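Local coordinates for thymidylate synthase 1 (Bacillus subtilis, PDB 1BKP), which catalyses the reductive methylation of dUMP to dTMP with 5,10-methylenetetrahydrofolate as methyl donor and reductant, supplying a precursor for DNA synthesis, at residues 129-137 / 201-209. Numbering follows the deposited sequence.
Sequences LLHQLKNNP and MIAQVTGYE
Leu133 meets Ile202 where helix 125-135 passes the C-terminal end of helix 188-206, and this is the tight part of the contact: Leu133 CD1 lies 3.5 Å from Ile202 CG2, the two side chains crossing at about a right angle. Ile202 holds CG2 opposite its own backbone N, and that methyl is also met by Leu130 CD2 at 3.9 Å, while Ile202 CD1 reaches Leu129 CD2 at 4.2 Å. Trp166 of strand 161-169 touches Leu129, Leu133 and Ile202, closing this side against the sheet. The solvent side is looser. There Lys134 lays its CG 4.0 Å from Thr206 CG2, a contact between aliphatic carbons. Thr206 OG1 turns back to its own helix and donates to Ile202 O (2.8 Å), leaving the methyl to face Leu130 and Lys134. Beyond the positive-phi Gly207, Tyr208 extends to the other helix, and its OH donates to Leu133 O at 2.6 Å, with a C=O...O angle of 149° and the donor tilted 24° from the carbonyl plane. The acceptor lies near the ring plane, at the hydroxyl edge, and Pro137 CB sits 3.8 Å from the same OH. A phenylalanine here would probably leave the carbonyl of Leu133 without this partner and remove the one hydrogen bond between the two segments. The axes of 129-135 and 201-206 approach to 10.5 Å and cross at -56°; with Leu133, Ile202 and Tyr208 also touching Leu173 of strand 172-183, they form a helix-on-sheet layer of the thymidylate synthase fold.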
loop_
_atom_site.group_PDB
_atom_site.type_symbol
_atom_site.label_atom_id
_atom_site.label_comp_id
_atom_site.label_asym_id
_atom_site.label_seq_id
_atom_site.Cartn_x
_atom_site.Cartn_y
_atom_site.Cartn_z
ATOM N N LEU A 129 -8.489 15.794 2.593
ATOM C CA LEU A 129 -8.887 14.924 1.474
ATOM C C LEU A 129 -10.188 15.419 0.835
ATOM O O LEU A 129 -10.281 15.512 -0.414
ATOM C CB LEU A 129 -9.166 13.477 2.029
ATOM C CG LEU A 129 -9.793 12.468 0.971
ATOM C CD1 LEU A 129 -8.776 12.201 -0.164
ATOM C CD2 LEU A 129 -10.300 11.120 1.607
ATOM N N LEU A 130 -11.195 15.773 1.646
ATOM C CA LEU A 130 -12.503 16.194 1.063
ATOM C C LEU A 130 -12.333 17.429 0.144
ATOM O O LEU A 130 -12.796 17.438 -1.034
ATOM C CB LEU A 130 -13.490 16.502 2.186
ATOM C CG LEU A 130 -14.084 15.228 2.828
ATOM C CD1 LEU A 130 -14.911 15.673 3.950
ATOM C CD2 LEU A 130 -14.939 14.297 1.884
ATOM N N HIS A 131 -11.498 18.361 0.622
ATOM C CA HIS A 131 -11.216 19.581 -0.108
ATOM C C HIS A 131 -10.504 19.255 -1.425
ATOM O O HIS A 131 -10.852 19.752 -2.481
ATOM C CB HIS A 131 -10.389 20.529 0.731
ATOM C CG HIS A 131 -9.963 21.787 -0.023
ATOM N ND1 HIS A 131 -8.894 21.800 -0.895
ATOM C CD2 HIS A 131 -10.518 23.013 -0.095
ATOM C CE1 HIS A 131 -8.831 22.980 -1.490
ATOM N NE2 HIS A 131 -9.797 23.736 -1.020
ATOM N N GLN A 132 -9.472 18.408 -1.347
ATOM C CA GLN A 132 -8.657 18.043 -2.522
ATOM C C GLN A 132 -9.380 17.228 -3.602
ATOM O O GLN A 132 -9.169 17.451 -4.813
ATOM C CB GLN A 132 -7.391 17.301 -2.066
ATOM C CG GLN A 132 -6.387 18.250 -1.307
ATOM C CD GLN A 132 -5.880 19.423 -2.228
ATOM O OE1 GLN A 132 -6.366 20.530 -2.158
ATOM N NE2 GLN A 132 -4.947 19.126 -3.099
ATOM N N LEU A 133 -10.279 16.338 -3.177
ATOM C CA LEU A 133 -11.046 15.586 -4.159
ATOM C C LEU A 133 -11.927 16.562 -4.996
ATOM O O LEU A 133 -12.137 16.362 -6.198
ATOM C CB LEU A 133 -11.963 14.581 -3.438
ATOM C CG LEU A 133 -11.231 13.361 -2.829
ATOM C CD1 LEU A 133 -12.217 12.482 -2.036
ATOM C CD2 LEU A 133 -10.556 12.559 -4.035
ATOM N N LYS A 134 -12.440 17.605 -4.353
ATOM C CA LYS A 134 -13.262 18.571 -5.105
ATOM C C LYS A 134 -12.449 19.604 -5.879
ATOM O O LYS A 134 -12.869 19.999 -6.949
ATOM C CB LYS A 134 -14.190 19.383 -4.150
ATOM C CG LYS A 134 -15.235 18.484 -3.435
ATOM C CD LYS A 134 -16.188 19.273 -2.538
ATOM C CE LYS A 134 -15.430 19.727 -1.279
ATOM N NZ LYS A 134 -16.389 20.225 -0.235
ATOM N N ASN A 135 -11.347 20.072 -5.307
ATOM C CA ASN A 135 -10.573 21.189 -5.872
ATOM C C ASN A 135 -9.291 20.829 -6.621
ATOM O O ASN A 135 -8.836 21.615 -7.436
ATOM C CB ASN A 135 -10.219 22.166 -4.728
ATOM C CG ASN A 135 -11.470 22.794 -4.121
ATOM O OD1 ASN A 135 -12.003 22.395 -3.059
ATOM N ND2 ASN A 135 -12.046 23.614 -4.894
ATOM N N ASN A 136 -8.758 19.644 -6.379
ATOM C CA ASN A 136 -7.554 19.224 -7.102
ATOM C C ASN A 136 -7.835 17.774 -7.438
ATOM O O ASN A 136 -7.083 16.861 -7.030
ATOM C CB ASN A 136 -6.334 19.376 -6.153
ATOM C CG ASN A 136 -5.015 19.145 -6.833
ATOM O OD1 ASN A 136 -4.015 18.918 -6.156
ATOM N ND2 ASN A 136 -4.998 19.149 -8.147
ATOM N N PRO A 137 -8.890 17.540 -8.254
ATOM C CA PRO A 137 -9.242 16.130 -8.576
ATOM C C PRO A 137 -8.167 15.251 -9.153
ATOM O O PRO A 137 -8.105 14.089 -8.837
ATOM C CB PRO A 137 -10.355 16.250 -9.600
ATOM C CG PRO A 137 -10.267 17.723 -10.118
ATOM C CD PRO A 137 -9.726 18.528 -9.010
ATOM N N MET A 201 -20.155 7.036 0.744
ATOM C CA MET A 201 -20.405 8.283 1.501
ATOM C C MET A 201 -19.693 9.488 0.895
ATOM O O MET A 201 -20.290 10.571 0.697
ATOM C CB MET A 201 -19.880 8.158 2.915
ATOM C CG MET A 201 -20.835 7.205 3.768
ATOM S SD MET A 201 -19.978 6.795 5.327
ATOM C CE MET A 201 -20.050 8.303 6.285
ATOM N N ILE A 202 -18.408 9.267 0.584
ATOM C CA ILE A 202 -17.532 10.356 0.128
ATOM C C ILE A 202 -17.895 10.757 -1.288
ATOM O O ILE A 202 -17.936 11.921 -1.597
ATOM C CB ILE A 202 -15.925 10.110 0.367
ATOM C CG1 ILE A 202 -15.584 10.265 1.885
ATOM C CG2 ILE A 202 -15.114 11.195 -0.511
ATOM C CD1 ILE A 202 -14.218 9.837 2.286
ATOM N N ALA A 203 -18.217 9.806 -2.131
ATOM C CA ALA A 203 -18.599 10.147 -3.491
ATOM C C ALA A 203 -19.906 11.018 -3.474
ATOM O O ALA A 203 -20.032 12.000 -4.260
ATOM C CB ALA A 203 -18.855 8.849 -4.260
ATOM N N GLN A 204 -20.827 10.697 -2.514
ATOM C CA GLN A 204 -22.086 11.392 -2.456
ATOM C C GLN A 204 -21.864 12.848 -2.093
ATOM O O GLN A 204 -22.437 13.697 -2.735
ATOM C CB GLN A 204 -23.054 10.708 -1.473
ATOM C CG GLN A 204 -24.344 11.581 -1.209
ATOM C CD GLN A 204 -25.429 10.776 -0.523
ATOM O OE1 GLN A 204 -25.732 9.679 -0.961
ATOM N NE2 GLN A 204 -26.031 11.324 0.573
ATOM N N VAL A 205 -20.969 13.130 -1.150
ATOM C CA VAL A 205 -20.750 14.482 -0.705
ATOM C C VAL A 205 -19.755 15.357 -1.519
ATOM O O VAL A 205 -19.623 16.567 -1.261
ATOM C CB VAL A 205 -20.430 14.516 0.752
ATOM C CG1 VAL A 205 -21.585 13.927 1.522
ATOM C CG2 VAL A 205 -19.099 13.800 1.076
ATOM N N THR A 206 -19.027 14.734 -2.457
ATOM C CA THR A 206 -18.083 15.446 -3.273
ATOM C C THR A 206 -18.646 15.539 -4.693
ATOM O O THR A 206 -18.037 16.125 -5.580
ATOM C CB THR A 206 -16.742 14.798 -3.271
ATOM O OG1 THR A 206 -16.836 13.414 -3.712
ATOM C CG2 THR A 206 -16.121 14.931 -1.885
ATOM N N GLY A 207 -19.755 14.891 -4.913
ATOM C CA GLY A 207 -20.401 14.942 -6.193
ATOM C C GLY A 207 -19.890 14.075 -7.306
ATOM O O GLY A 207 -19.965 14.485 -8.493
ATOM N N TYR A 208 -19.292 12.929 -6.999
ATOM C CA TYR A 208 -18.826 12.085 -8.089
ATOM C C TYR A 208 -19.602 10.843 -8.132
ATOM O O TYR A 208 -20.369 10.529 -7.200
ATOM C CB TYR A 208 -17.325 11.680 -7.887
ATOM C CG TYR A 208 -16.386 12.826 -7.940
ATOM C CD1 TYR A 208 -16.172 13.515 -9.158
ATOM C CD2 TYR A 208 -15.719 13.279 -6.777
ATOM C CE1 TYR A 208 -15.313 14.629 -9.220
ATOM C CE2 TYR A 208 -14.893 14.371 -6.810
ATOM C CZ TYR A 208 -14.684 15.044 -8.043
ATOM O OH TYR A 208 -13.816 16.126 -8.122
ATOM N N GLU A 209 -19.539 10.195 -9.263
ATOM C CA GLU A 209 -20.151 8.892 -9.461
ATOM C C GLU A 209 -19.141 7.871 -8.851
ATOM O O GLU A 209 -17.980 8.208 -8.693
ATOM C CB GLU A 209 -20.238 8.586 -10.956
ATOM C CG GLU A 209 -21.473 9.214 -11.615
ATOM C CD GLU A 209 -21.947 8.390 -12.820
ATOM O OE1 GLU A 209 -21.100 7.780 -13.535
ATOM O OE2 GLU A 209 -23.179 8.342 -13.035
#